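Local coordinates for protein ribonucleoside-diphosphate reductase, alpha chain (Actinobacillus ureae ATCC 25976, PDB 6DQX) that probably reduces ribonucleoside diphosphates to deoxyribonucleotides, acting as the catalytic subunit of a class Id ribonucleotide reductase, at residues A[82-87]-A[306-311]; A[183-186]-A[191-194]; A[295-300]-A[378-383]. All coordinates share one frame; numbering follows the deposited sequence.

Contact 1: A[82-87]-A[306-311]; sequences RGYFSL and TEAPEV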
ATOM      1  N   ARG A  82     -17.026 -35.523  22.590  1.00 16.40           N
ATOM      2  CA  ARG A  82     -15.987 -36.354  23.191  1.00 17.14           C
ATOM      3  C   ARG A  82     -14.615 -35.691  23.292  1.00 16.90           C
ATOM      4  O   ARG A  82     -13.711 -36.274  23.891  1.00 16.59           O
ATOM      5  CB  ARG A  82     -15.868 -37.685  22.445  1.00 18.16           C
ATOM      6  CG  ARG A  82     -17.145 -38.525  22.379  1.00 19.34           C
ATOM      7  CD  ARG A  82     -17.919 -38.582  23.698  1.00 20.01           C
ATOM      8  NE  ARG A  82     -17.155 -39.255  24.724  1.00 21.44           N
ATOM      9  CZ  ARG A  82     -17.278 -39.081  26.039  1.00 22.08           C
ATOM     10  NH1 ARG A  82     -18.155 -38.213  26.555  1.00 24.12           N
ATOM     11  NH2 ARG A  82     -16.487 -39.773  26.847  1.00 21.34           N
ATOM     12  N   GLY A  83     -14.451 -34.490  22.713  1.00 15.85           N
ATOM     13  CA  GLY A  83     -13.190 -33.762  22.804  1.00 15.07           C
ATOM     14  C   GLY A  83     -12.170 -34.194  21.743  1.00 14.85           C
ATOM     15  O   GLY A  83     -10.976 -33.981  21.923  1.00 14.43           O
ATOM     16  N   TYR A  84     -12.641 -34.785  20.641  1.00 14.76           N
ATOM     17  CA  TYR A  84     -11.729 -35.293  19.599  1.00 15.08           C
ATOM     18  C   TYR A  84     -11.255 -34.237  18.614  1.00 15.53           C
ATOM     19  O   TYR A  84     -10.246 -34.479  17.951  1.00 16.63           O
ATOM     20  CB  TYR A  84     -12.395 -36.393  18.775  1.00 14.70           C
ATOM     21  CG  TYR A  84     -12.838 -37.627  19.541  1.00 15.27           C
ATOM     22  CD1 TYR A  84     -12.369 -37.911  20.824  1.00 15.56           C
ATOM     23  CD2 TYR A  84     -13.697 -38.528  18.950  1.00 15.53           C
ATOM     24  CE1 TYR A  84     -12.775 -39.045  21.497  1.00 15.99           C
ATOM     25  CE2 TYR A  84     -14.098 -39.683  19.613  1.00 16.40           C
ATOM     26  CZ  TYR A  84     -13.637 -39.930  20.880  1.00 16.81           C
ATOM     27  OH  TYR A  84     -14.047 -41.079  21.542  1.00 18.52           O
ATOM     28  N   PHE A  85     -12.013 -33.141  18.472  1.00 15.24           N
ATOM     29  CA  PHE A  85     -11.819 -32.091  17.435  1.00 15.73           C
ATOM     30  C   PHE A  85     -11.546 -30.743  18.029  1.00 16.49           C
ATOM     31  O   PHE A  85     -12.281 -30.288  18.900  1.00 17.16           O
ATOM     32  CB  PHE A  85     -13.107 -31.827  16.620  1.00 15.36           C
ATOM     33  CG  PHE A  85     -13.549 -32.939  15.741  1.00 14.79           C
ATOM     34  CD1 PHE A  85     -12.727 -34.007  15.418  1.00 14.28           C
ATOM     35  CD2 PHE A  85     -14.823 -32.885  15.178  1.00 14.63           C
ATOM     36  CE1 PHE A  85     -13.185 -35.009  14.602  1.00 14.05           C
ATOM     37  CE2 PHE A  85     -15.279 -33.886  14.350  1.00 14.19           C
ATOM     38  CZ  PHE A  85     -14.454 -34.958  14.063  1.00 14.10           C
ATOM     39  N   SER A  86     -10.568 -30.048  17.475  1.00 16.56           N
ATOM     40  CA  SER A  86     -10.418 -28.616  17.676  1.00 17.48           C
ATOM     41  C   SER A  86     -10.703 -27.965  16.326  1.00 17.23           C
ATOM     42  O   SER A  86     -10.260 -28.462  15.307  1.00 16.23           O
ATOM     43  CB  SER A  86      -8.992 -28.317  18.132  1.00 18.75           C
ATOM     44  OG  SER A  86      -8.632 -26.973  17.906  1.00 21.29           O
ATOM     45  N   LEU A  87     -11.435 -26.848  16.332  1.00 16.17           N
ATOM     46  CA  LEU A  87     -11.745 -26.097  15.120  1.00 16.52           C
ATOM     47  C   LEU A  87     -10.942 -24.817  15.138  1.00 16.47           C
ATOM     48  O   LEU A  87     -10.642 -24.273  16.218  1.00 16.60           O
ATOM     49  CB  LEU A  87     -13.241 -25.768  15.034  1.00 16.81           C
ATOM     50  CG  LEU A  87     -14.208 -26.917  15.287  1.00 17.10           C
ATOM     51  CD1 LEU A  87     -15.619 -26.410  15.137  1.00 18.07           C
ATOM     52  CD2 LEU A  87     -13.942 -28.074  14.347  1.00 17.19           C
ATOM     53  N   THR A 306     -12.391 -45.211  14.632  1.00 21.30           N
ATOM     54  CA  THR A 306     -13.658 -44.574  14.357  1.00 20.33           C
ATOM     55  C   THR A 306     -13.526 -43.810  13.063  1.00 19.42           C
ATOM     56  O   THR A 306     -12.428 -43.706  12.493  1.00 18.74           O
ATOM     57  CB  THR A 306     -14.085 -43.587  15.475  1.00 20.38           C
ATOM     58  OG1 THR A 306     -13.251 -42.423  15.464  1.00 19.20           O
ATOM     59  CG2 THR A 306     -14.031 -44.254  16.867  1.00 20.14           C
ATOM     60  N   GLU A 307     -14.640 -43.238  12.632  1.00 19.63           N
ATOM     61  CA  GLU A 307     -14.650 -42.320  11.490  1.00 20.91           C
ATOM     62  C   GLU A 307     -14.377 -40.859  11.857  1.00 17.72           C
ATOM     63  O   GLU A 307     -14.604 -39.973  11.027  1.00 16.14           O
ATOM     64  CB  GLU A 307     -15.981 -42.409  10.742  1.00 24.71           C
ATOM     65  CG  GLU A 307     -16.201 -43.750  10.081  1.00 30.34           C
ATOM     66  CD  GLU A 307     -17.478 -43.788   9.253  1.00 35.44           C
ATOM     67  OE1 GLU A 307     -18.353 -42.888   9.413  1.00 42.58           O
ATOM     68  OE2 GLU A 307     -17.612 -44.735   8.451  1.00 43.20           O
ATOM     69  N   ALA A 308     -13.810 -40.582  13.027  1.00 15.64           N
ATOM     70  CA  ALA A 308     -13.610 -39.169  13.407  1.00 15.10           C
ATOM     71  C   ALA A 308     -12.691 -38.376  12.440  1.00 14.38           C
ATOM     72  O   ALA A 308     -13.068 -37.283  12.002  1.00 14.09           O
ATOM     73  CB  ALA A 308     -13.143 -39.031  14.855  1.00 15.33           C
ATOM     74  N   PRO A 309     -11.520 -38.919  12.065  1.00 13.94           N
ATOM     75  CA  PRO A 309     -10.677 -38.176  11.102  1.00 13.45           C
ATOM     76  C   PRO A 309     -11.334 -37.970   9.759  1.00 13.40           C
ATOM     77  O   PRO A 309     -11.206 -36.893   9.165  1.00 12.47           O
ATOM     78  CB  PRO A 309      -9.429 -39.037  10.975  1.00 14.28           C
ATOM     79  CG  PRO A 309      -9.406 -39.832  12.217  1.00 14.34           C
ATOM     80  CD  PRO A 309     -10.837 -40.134  12.521  1.00 14.50           C
ATOM     81  N   GLU A 310     -12.106 -38.957   9.307  1.00 13.22           N
ATOM     82  CA  GLU A 310     -12.846 -38.821   8.064  1.00 13.84           C
ATOM     83  C   GLU A 310     -13.918 -37.748   8.140  1.00 12.97           C
ATOM     84  O   GLU A 310     -14.096 -36.953   7.196  1.00 13.74           O
ATOM     85  CB  GLU A 310     -13.478 -40.158   7.690  1.00 15.12           C
ATOM     86  CG  GLU A 310     -12.439 -41.210   7.348  1.00 16.58           C
ATOM     87  CD  GLU A 310     -12.003 -42.073   8.506  1.00 17.86           C
ATOM     88  OE1 GLU A 310     -11.942 -41.617   9.675  1.00 17.83           O
ATOM     89  OE2 GLU A 310     -11.640 -43.250   8.224  1.00 21.74           O
ATOM     90  N   VAL A 311     -14.631 -37.719   9.267  1.00 12.58           N
ATOM     91  CA  VAL A 311     -15.664 -36.696   9.487  1.00 12.65           C
ATOM     92  C   VAL A 311     -15.043 -35.312   9.479  1.00 12.37           C
ATOM     93  O   VAL A 311     -15.611 -34.391   8.864  1.00 11.50           O
ATOM     94  CB  VAL A 311     -16.490 -36.989  10.774  1.00 13.03           C
ATOM     95  CG1 VAL A 311     -17.281 -35.782  11.259  1.00 13.44           C
ATOM     96  CG2 VAL A 311     -17.440 -38.156  10.482  1.00 13.87           C
TER
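The ring of Phe85 enters the first turn of helix 308-327 edge on, and this is where the two segments fit most closely. Its CZ lies 3.4 Å from Ala308 O, near the ring plane, while CE1 rests 4.0 Å from the methyl carbon CB of the same alanine. One turn along the helix, Val311 brings its CG1 branch to the same rim, 4.1 Å from Phe85 CZ, and the two side chains cross at about a right angle. With CG of Phe85 opposite the carbonyl carbon (chi1 -68°), the ring leaves the strand toward the helix. Met80 and Met295 also touch the ring.

On the Tyr84 side the fit slackens. Tyr84 approaches Ala308 CB obliquely through CD2, at 4.2 Å, and CB of Arg82 lies over one face of its ring, toward the rim. The phenol oxygen turns elsewhere, to Glu302. Beyond it the partly exposed Thr306 forms the looser side. There Thr306 OG1 accepts from Ala308 N at 3.1 Å (159°), an ST turn that sets the opening of the helix.

The chemistry is therefore almost wholly apolar: aromatic carbons against methyl groups, plus a carbonyl oxygen facing the weakly positive C-H rim of a ring. Such a join of strand 85-87 to the helix depends on shape and burial, with directional bonding confined to each segment's own turns and neighbours.

Contact 2: A[183-186]-A[191-194]; sequences GYID and DIDE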
ATOM      1  N   GLY A 183       7.021 -12.287   4.950  1.00 14.09           N
ATOM      2  CA  GLY A 183       7.633 -12.270   3.623  1.00 13.89           C
ATOM      3  C   GLY A 183       8.737 -13.296   3.527  1.00 14.34           C
ATOM      4  O   GLY A 183       9.492 -13.460   4.475  1.00 15.34           O
ATOM      5  N   TYR A 184       8.847 -13.967   2.390  1.00 13.74           N
ATOM      6  CA  TYR A 184       9.918 -14.941   2.137  1.00 14.12           C
ATOM      7  C   TYR A 184      10.883 -14.494   1.032  1.00 15.16           C
ATOM      8  O   TYR A 184      10.452 -14.082  -0.046  1.00 15.55           O
ATOM      9  CB  TYR A 184       9.308 -16.286   1.770  1.00 13.81           C
ATOM     10  CG  TYR A 184       8.690 -17.013   2.952  1.00 13.27           C
ATOM     11  CD1 TYR A 184       7.440 -16.666   3.441  1.00 13.66           C
ATOM     12  CD2 TYR A 184       9.357 -18.066   3.556  1.00 13.10           C
ATOM     13  CE1 TYR A 184       6.873 -17.345   4.511  1.00 13.81           C
ATOM     14  CE2 TYR A 184       8.799 -18.755   4.621  1.00 13.53           C
ATOM     15  CZ  TYR A 184       7.567 -18.401   5.083  1.00 13.52           C
ATOM     16  OH  TYR A 184       7.015 -19.084   6.123  1.00 14.04           O
ATOM     17  N   ILE A 185      12.180 -14.657   1.299  1.00 15.09           N
ATOM     18  CA  ILE A 185      13.260 -14.278   0.380  1.00 15.73           C
ATOM     19  C   ILE A 185      14.277 -15.432   0.305  1.00 16.47           C
ATOM     20  O   ILE A 185      14.562 -16.079   1.322  1.00 17.46           O
ATOM     21  CB  ILE A 185      13.896 -12.935   0.873  1.00 16.80           C
ATOM     22  CG1 ILE A 185      14.801 -12.306  -0.183  1.00 16.92           C
ATOM     23  CG2 ILE A 185      14.631 -13.095   2.196  1.00 16.78           C
ATOM     24  CD1 ILE A 185      14.042 -11.714  -1.341  1.00 16.31           C
ATOM     25  N   ASP A 186      14.834 -15.690  -0.875  1.00 16.51           N
ATOM     26  CA  ASP A 186      15.844 -16.753  -1.019  1.00 17.99           C
ATOM     27  C   ASP A 186      17.185 -16.279  -0.440  1.00 19.20           C
ATOM     28  O   ASP A 186      17.527 -15.086  -0.549  1.00 17.97           O
ATOM     29  CB  ASP A 186      15.990 -17.149  -2.456  1.00 19.57           C
ATOM     30  CG  ASP A 186      14.659 -17.575  -3.068  1.00 21.41           C
ATOM     31  OD1 ASP A 186      14.289 -18.777  -2.998  1.00 20.28           O
ATOM     32  OD2 ASP A 186      13.958 -16.670  -3.561  1.00 20.65           O
ATOM     33  N   ASP A 191      19.369  -9.179  -2.413  1.00 20.64           N
ATOM     34  CA  ASP A 191      19.018  -8.307  -1.299  1.00 20.57           C
ATOM     35  C   ASP A 191      19.049  -8.976   0.082  1.00 19.42           C
ATOM     36  O   ASP A 191      18.598  -8.380   1.056  1.00 18.82           O
ATOM     37  CB  ASP A 191      17.632  -7.682  -1.516  1.00 21.48           C
ATOM     38  CG  ASP A 191      17.504  -6.930  -2.829  1.00 21.38           C
ATOM     39  OD1 ASP A 191      18.493  -6.315  -3.299  1.00 21.39           O
ATOM     40  OD2 ASP A 191      16.385  -6.958  -3.404  1.00 19.80           O
ATOM     41  N   ILE A 192      19.591 -10.187   0.176  1.00 19.43           N
ATOM     42  CA  ILE A 192      19.562 -10.943   1.423  1.00 20.01           C
ATOM     43  C   ILE A 192      20.116 -10.157   2.630  1.00 21.33           C
ATOM     44  O   ILE A 192      19.537 -10.184   3.707  1.00 19.46           O
ATOM     45  CB  ILE A 192      20.235 -12.342   1.254  1.00 19.90           C
ATOM     46  CG1 ILE A 192      19.961 -13.252   2.468  1.00 20.18           C
ATOM     47  CG2 ILE A 192      21.739 -12.260   1.030  1.00 20.39           C
ATOM     48  CD1 ILE A 192      18.501 -13.417   2.836  1.00 20.74           C
ATOM     49  N   ASP A 193      21.216  -9.429   2.433  1.00 24.38           N
ATOM     50  CA  ASP A 193      21.790  -8.612   3.530  1.00 27.09           C
ATOM     51  C   ASP A 193      20.813  -7.565   4.066  1.00 25.07           C
ATOM     52  O   ASP A 193      20.787  -7.319   5.274  1.00 26.26           O
ATOM     53  CB  ASP A 193      23.101  -7.928   3.100  1.00 30.15           C
ATOM     54  CG  ASP A 193      24.251  -8.908   2.909  1.00 34.42           C
ATOM     55  OD1 ASP A 193      24.313  -9.919   3.641  1.00 38.12           O
ATOM     56  OD2 ASP A 193      25.119  -8.652   2.029  1.00 38.99           O
ATOM     57  N   GLU A 194      19.989  -6.967   3.197  1.00 22.66           N
ATOM     58  CA  GLU A 194      19.002  -6.002   3.674  1.00 21.90           C
ATOM     59  C   GLU A 194      17.917  -6.676   4.515  1.00 20.11           C
ATOM     60  O   GLU A 194      17.493  -6.141   5.515  1.00 19.69           O
ATOM     61  CB  GLU A 194      18.342  -5.233   2.532  1.00 23.56           C
ATOM     62  CG  GLU A 194      19.286  -4.337   1.745  1.00 25.88           C
ATOM     63  CD  GLU A 194      18.533  -3.512   0.728  1.00 26.43           C
ATOM     64  OE1 GLU A 194      18.695  -3.758  -0.496  1.00 28.68           O
ATOM     65  OE2 GLU A 194      17.736  -2.657   1.154  1.00 28.54           O
TER
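Ile192 CD1 meets the flat peptide carbonyl of Asp186 at its oxygen, with 3.9 Å between CD1 and Asp186 O, and no aromatic ring of either segment takes part. The first side-chain bond of Asp186 points away from the helix, and only the backbone of this residue joins the contact; its other flat group, the carboxylate, forms a salt bridge with Lys251 through OD1 and a hydrogen bond with Tyr137 through OD2.

The second half of the contact is aliphatic. Ile185 points toward helix 192-195 and offers its CG2 branch, which lies 3.9 Å from the same Ile192 CD1. The two isoleucine side chains cross at a slant. In Ile192, with CG1 opposite the backbone N (chi1 -169°) and a bend at chi2 (54°), CD1 is brought to the strand, although the residue's first side-chain bond does not aim there. Farther out, Tyr228 and Leu232 of helix 227-243 touch Ile192, and Ser157 of helix 156-170 touches Ile185.

Asp191 occupies the N-cap position of the helix, but its carboxylate makes no capping bond. It reaches instead to Ser157 through OD2 and to the backbone N of Arg144 through OD1, tying the turn to neighbouring parts of the chain.

A single methyl group thus bridges a strand side chain and the last carbonyl of that strand segment. The chemistry implies a small van der Waals join, methyl to methyl and methyl to carbonyl oxygen, within the beta-alpha-beta unit of strand 181-186, helix 192-195 and strand 209-213, while the carboxylates of Asp186 and Asp191 are engaged with partners elsewhere.

Contact 3: A[295-300]-A[378-383]; sequences MNLLYF and KTLQEK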
ATOM      1  N   MET A 295      -7.059 -32.876  15.147  1.00 11.37           N
ATOM      2  CA  MET A 295      -7.403 -34.044  15.951  1.00 11.48           C
ATOM      3  C   MET A 295      -6.695 -34.005  17.300  1.00 11.22           C
ATOM      4  O   MET A 295      -5.518 -33.741  17.363  1.00 11.30           O
ATOM      5  CB  MET A 295      -7.014 -35.323  15.219  1.00 11.65           C
ATOM      6  CG  MET A 295      -7.822 -35.615  13.951  1.00 12.30           C
ATOM      7  SD  MET A 295      -9.590 -35.828  14.161  1.00 12.99           S
ATOM      8  CE  MET A 295      -9.682 -37.170  15.335  1.00 13.37           C
ATOM      9  N   ASN A 296      -7.421 -34.334  18.371  1.00 11.14           N
ATOM     10  CA  ASN A 296      -6.866 -34.324  19.709  1.00 11.06           C
ATOM     11  C   ASN A 296      -6.241 -35.684  19.962  1.00 11.25           C
ATOM     12  O   ASN A 296      -6.953 -36.659  20.246  1.00 10.96           O
ATOM     13  CB  ASN A 296      -7.964 -34.076  20.740  1.00 10.94           C
ATOM     14  CG  ASN A 296      -7.434 -33.886  22.134  1.00 11.32           C
ATOM     15  OD1 ASN A 296      -6.245 -34.025  22.387  1.00 11.91           O
ATOM     16  ND2 ASN A 296      -8.346 -33.625  23.084  1.00 12.32           N
ATOM     17  N   LEU A 297      -4.919 -35.725  19.899  1.00 11.38           N
ATOM     18  CA  LEU A 297      -4.185 -36.992  20.084  1.00 12.31           C
ATOM     19  C   LEU A 297      -4.272 -37.563  21.494  1.00 13.00           C
ATOM     20  O   LEU A 297      -3.998 -38.762  21.686  1.00 12.05           O
ATOM     21  CB  LEU A 297      -2.734 -36.822  19.703  1.00 12.71           C
ATOM     22  CG  LEU A 297      -2.467 -36.336  18.278  1.00 12.25           C
ATOM     23  CD1 LEU A 297      -0.987 -36.363  17.983  1.00 12.37           C
ATOM     24  CD2 LEU A 297      -3.229 -37.102  17.206  1.00 12.09           C
ATOM     25  N   LEU A 298      -4.668 -36.756  22.488  1.00 13.68           N
ATOM     26  CA  LEU A 298      -4.904 -37.304  23.832  1.00 14.30           C
ATOM     27  C   LEU A 298      -5.830 -38.516  23.778  1.00 14.54           C
ATOM     28  O   LEU A 298      -5.670 -39.479  24.558  1.00 14.79           O
ATOM     29  CB  LEU A 298      -5.501 -36.239  24.755  1.00 14.70           C
ATOM     30  CG  LEU A 298      -5.901 -36.672  26.178  1.00 15.16           C
ATOM     31  CD1 LEU A 298      -4.707 -37.283  26.884  1.00 15.55           C
ATOM     32  CD2 LEU A 298      -6.416 -35.471  26.961  1.00 16.00           C
ATOM     33  N   TYR A 299      -6.802 -38.478  22.870  1.00 14.36           N
ATOM     34  CA  TYR A 299      -7.783 -39.537  22.744  1.00 14.89           C
ATOM     35  C   TYR A 299      -7.552 -40.479  21.577  1.00 14.36           C
ATOM     36  O   TYR A 299      -8.484 -41.146  21.134  1.00 14.46           O
ATOM     37  CB  TYR A 299      -9.186 -38.900  22.693  1.00 15.49           C
ATOM     38  CG  TYR A 299      -9.507 -38.090  23.927  1.00 15.83           C
ATOM     39  CD1 TYR A 299      -9.420 -38.658  25.204  1.00 17.47           C
ATOM     40  CD2 TYR A 299      -9.883 -36.741  23.834  1.00 16.18           C
ATOM     41  CE1 TYR A 299      -9.698 -37.916  26.341  1.00 18.20           C
ATOM     42  CE2 TYR A 299     -10.155 -35.990  24.975  1.00 17.05           C
ATOM     43  CZ  TYR A 299     -10.077 -36.580  26.220  1.00 18.29           C
ATOM     44  OH  TYR A 299     -10.358 -35.843  27.350  1.00 20.46           O
ATOM     45  N   PHE A 300      -6.317 -40.554  21.077  1.00 14.85           N
ATOM     46  CA  PHE A 300      -6.001 -41.417  19.925  1.00 15.67           C
ATOM     47  C   PHE A 300      -6.544 -42.834  20.086  1.00 15.77           C
ATOM     48  O   PHE A 300      -7.181 -43.379  19.169  1.00 15.65           O
ATOM     49  CB  PHE A 300      -4.493 -41.469  19.664  1.00 15.65           C
ATOM     50  CG  PHE A 300      -4.108 -42.395  18.542  1.00 15.87           C
ATOM     51  CD1 PHE A 300      -4.380 -42.064  17.220  1.00 15.84           C
ATOM     52  CD2 PHE A 300      -3.504 -43.621  18.810  1.00 16.14           C
ATOM     53  CE1 PHE A 300      -4.058 -42.932  16.184  1.00 16.04           C
ATOM     54  CE2 PHE A 300      -3.174 -44.483  17.770  1.00 15.99           C
ATOM     55  CZ  PHE A 300      -3.444 -44.144  16.463  1.00 16.16           C
ATOM     56  N   LYS A 378       0.812 -42.355  10.597  1.00 12.16           N
ATOM     57  CA  LYS A 378       0.437 -43.302   9.562  1.00 13.04           C
ATOM     58  C   LYS A 378      -1.076 -43.477   9.482  1.00 12.40           C
ATOM     59  O   LYS A 378      -1.663 -43.536   8.375  1.00 12.72           O
ATOM     60  CB  LYS A 378       1.154 -44.657   9.772  1.00 14.63           C
ATOM     61  CG  LYS A 378       0.892 -45.677   8.647  1.00 16.83           C
ATOM     62  CD  LYS A 378       1.745 -46.941   8.856  1.00 19.77           C
ATOM     63  CE  LYS A 378       1.675 -47.866   7.649  1.00 24.16           C
ATOM     64  NZ  LYS A 378       0.433 -48.686   7.664  1.00 27.44           N
ATOM     65  N   THR A 379      -1.706 -43.614  10.639  1.00 12.59           N
ATOM     66  CA  THR A 379      -3.155 -43.786  10.725  1.00 12.96           C
ATOM     67  C   THR A 379      -3.873 -42.569  10.144  1.00 13.07           C
ATOM     68  O   THR A 379      -4.813 -42.694   9.350  1.00 11.96           O
ATOM     69  CB  THR A 379      -3.601 -43.997  12.177  1.00 13.50           C
ATOM     70  OG1 THR A 379      -2.941 -45.162  12.727  1.00 14.07           O
ATOM     71  CG2 THR A 379      -5.082 -44.186  12.284  1.00 14.12           C
ATOM     72  N   LEU A 380      -3.416 -41.402  10.554  1.00 12.21           N
ATOM     73  CA  LEU A 380      -4.013 -40.150  10.008  1.00 12.35           C
ATOM     74  C   LEU A 380      -3.845 -39.983   8.502  1.00 12.00           C
ATOM     75  O   LEU A 380      -4.796 -39.605   7.813  1.00 12.49           O
ATOM     76  CB  LEU A 380      -3.483 -38.949  10.773  1.00 12.83           C
ATOM     77  CG  LEU A 380      -4.128 -38.796  12.158  1.00 13.00           C
ATOM     78  CD1 LEU A 380      -3.407 -37.688  12.919  1.00 13.80           C
ATOM     79  CD2 LEU A 380      -5.626 -38.567  12.087  1.00 13.24           C
ATOM     80  N   GLN A 381      -2.669 -40.325   7.972  1.00 12.34           N
ATOM     81  CA  GLN A 381      -2.438 -40.230   6.529  1.00 12.41           C
ATOM     82  C   GLN A 381      -3.438 -41.116   5.769  1.00 12.34           C
ATOM     83  O   GLN A 381      -4.032 -40.700   4.770  1.00 10.87           O
ATOM     84  CB  GLN A 381      -1.016 -40.627   6.172  1.00 13.62           C
ATOM     85  CG  GLN A 381      -0.694 -40.536   4.685  1.00 15.57           C
ATOM     86  CD  GLN A 381       0.576 -41.241   4.262  1.00 17.87           C
ATOM     87  OE1 GLN A 381       0.814 -42.414   4.626  1.00 20.94           O
ATOM     88  NE2 GLN A 381       1.372 -40.567   3.421  1.00 19.45           N
ATOM     89  N   GLU A 382      -3.630 -42.335   6.278  1.00 13.13           N
ATOM     90  CA  GLU A 382      -4.492 -43.298   5.589  1.00 14.52           C
ATOM     91  C   GLU A 382      -5.945 -42.879   5.610  1.00 13.49           C
ATOM     92  O   GLU A 382      -6.644 -42.954   4.586  1.00 13.00           O
ATOM     93  CB  GLU A 382      -4.326 -44.694   6.220  1.00 16.80           C
ATOM     94  CG  GLU A 382      -2.970 -45.307   5.904  1.00 19.72           C
ATOM     95  CD  GLU A 382      -2.646 -46.577   6.694  1.00 22.63           C
ATOM     96  OE1 GLU A 382      -3.436 -46.961   7.578  1.00 24.14           O
ATOM     97  OE2 GLU A 382      -1.567 -47.184   6.450  1.00 26.05           O
ATOM     98  N   LYS A 383      -6.401 -42.447   6.781  1.00 12.65           N
ATOM     99  CA  LYS A 383      -7.805 -42.116   6.985  1.00 13.36           C
ATOM    100  C   LYS A 383      -8.214 -40.837   6.267  1.00 13.37           C
ATOM    101  O   LYS A 383      -9.276 -40.797   5.617  1.00 13.57           O
ATOM    102  CB  LYS A 383      -8.132 -42.080   8.476  1.00 14.06           C
ATOM    103  CG  LYS A 383      -8.106 -43.486   9.061  1.00 15.16           C
ATOM    104  CD  LYS A 383      -8.143 -43.527  10.567  1.00 16.62           C
ATOM    105  CE  LYS A 383      -9.521 -43.394  11.167  1.00 17.63           C
ATOM    106  NZ  LYS A 383     -10.523 -44.403  10.669  1.00 17.49           N
TER
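Leu380 reaches from helix 367-395 with both of its methyl branches. CD2 comes to 4.1 Å from Met295 CG, and CD1 to 4.3 Å from Leu297 CD2, so its forked end spans Met295 and Leu297, the neighbours of Asn296 before and after it. In Met295, chi1 (-67°) brings CG to the leucine, and the bend at chi2 (-61°) turns the sulfur aside. One residue earlier on the helix, Thr379 and Phe300 approach from opposite directions. Thr379 OG1 sits in the plane of the phenylalanine ring at its edge, 3.9 Å from Phe300 CZ. That hydroxyl is hydrogen-bonded to Leu375 O one turn back in its own helix, so its meeting with the ring is plain van der Waals contact.

The next shell helps to position these groups. Asn296 OD1 accepts from Leu298 N at 3.2 Å, an Asx turn, with the N-H arriving from above the carbonyl plane, while Asn296 ND2 is held by Gly83 O. This turn leads from the strand into the 3-10 segment and on to Phe300. Trp303 meets the Phe300 ring edge-to-face and also touches Met295, Leu297 and Leu380. Val350 of the neighbouring strand packs on both Leu297 and Leu380. On the exposed side of the helix, Lys378 NZ and Glu382 OE2 form a salt bridge of 2.8 Å.

The arrangement, a helix laid by its apolar side over the end of strand 288-296 and the turn that follows, is consistent with helices packing on the strands of the alpha/beta barrel of ribonucleotide reductases.

How the contacts relate
Contacts 1 and 3 are neighbours, their centres about 9 Å apart, and their segments alternate along the chain. They share the antiparallel pairing of strands 85-87 and 288-296, and just before strand 85-87 Tyr84 O lies 2.9 Å from Asn296 N, a probable hydrogen bond. Lys383 NZ, 2.7 Å from Thr306 O, links helix 367-395 to the start of helix 308-327. Contact 2 lies across the chain's centre, about 40 Å from contact 1 and 37 Å from contact 3 between centres. It falls between the two segments of contact 1 in sequence and closes before contact 3 begins. All three reach the same mixed sheet, and each packs part of it, or its flanking turn, against a helix.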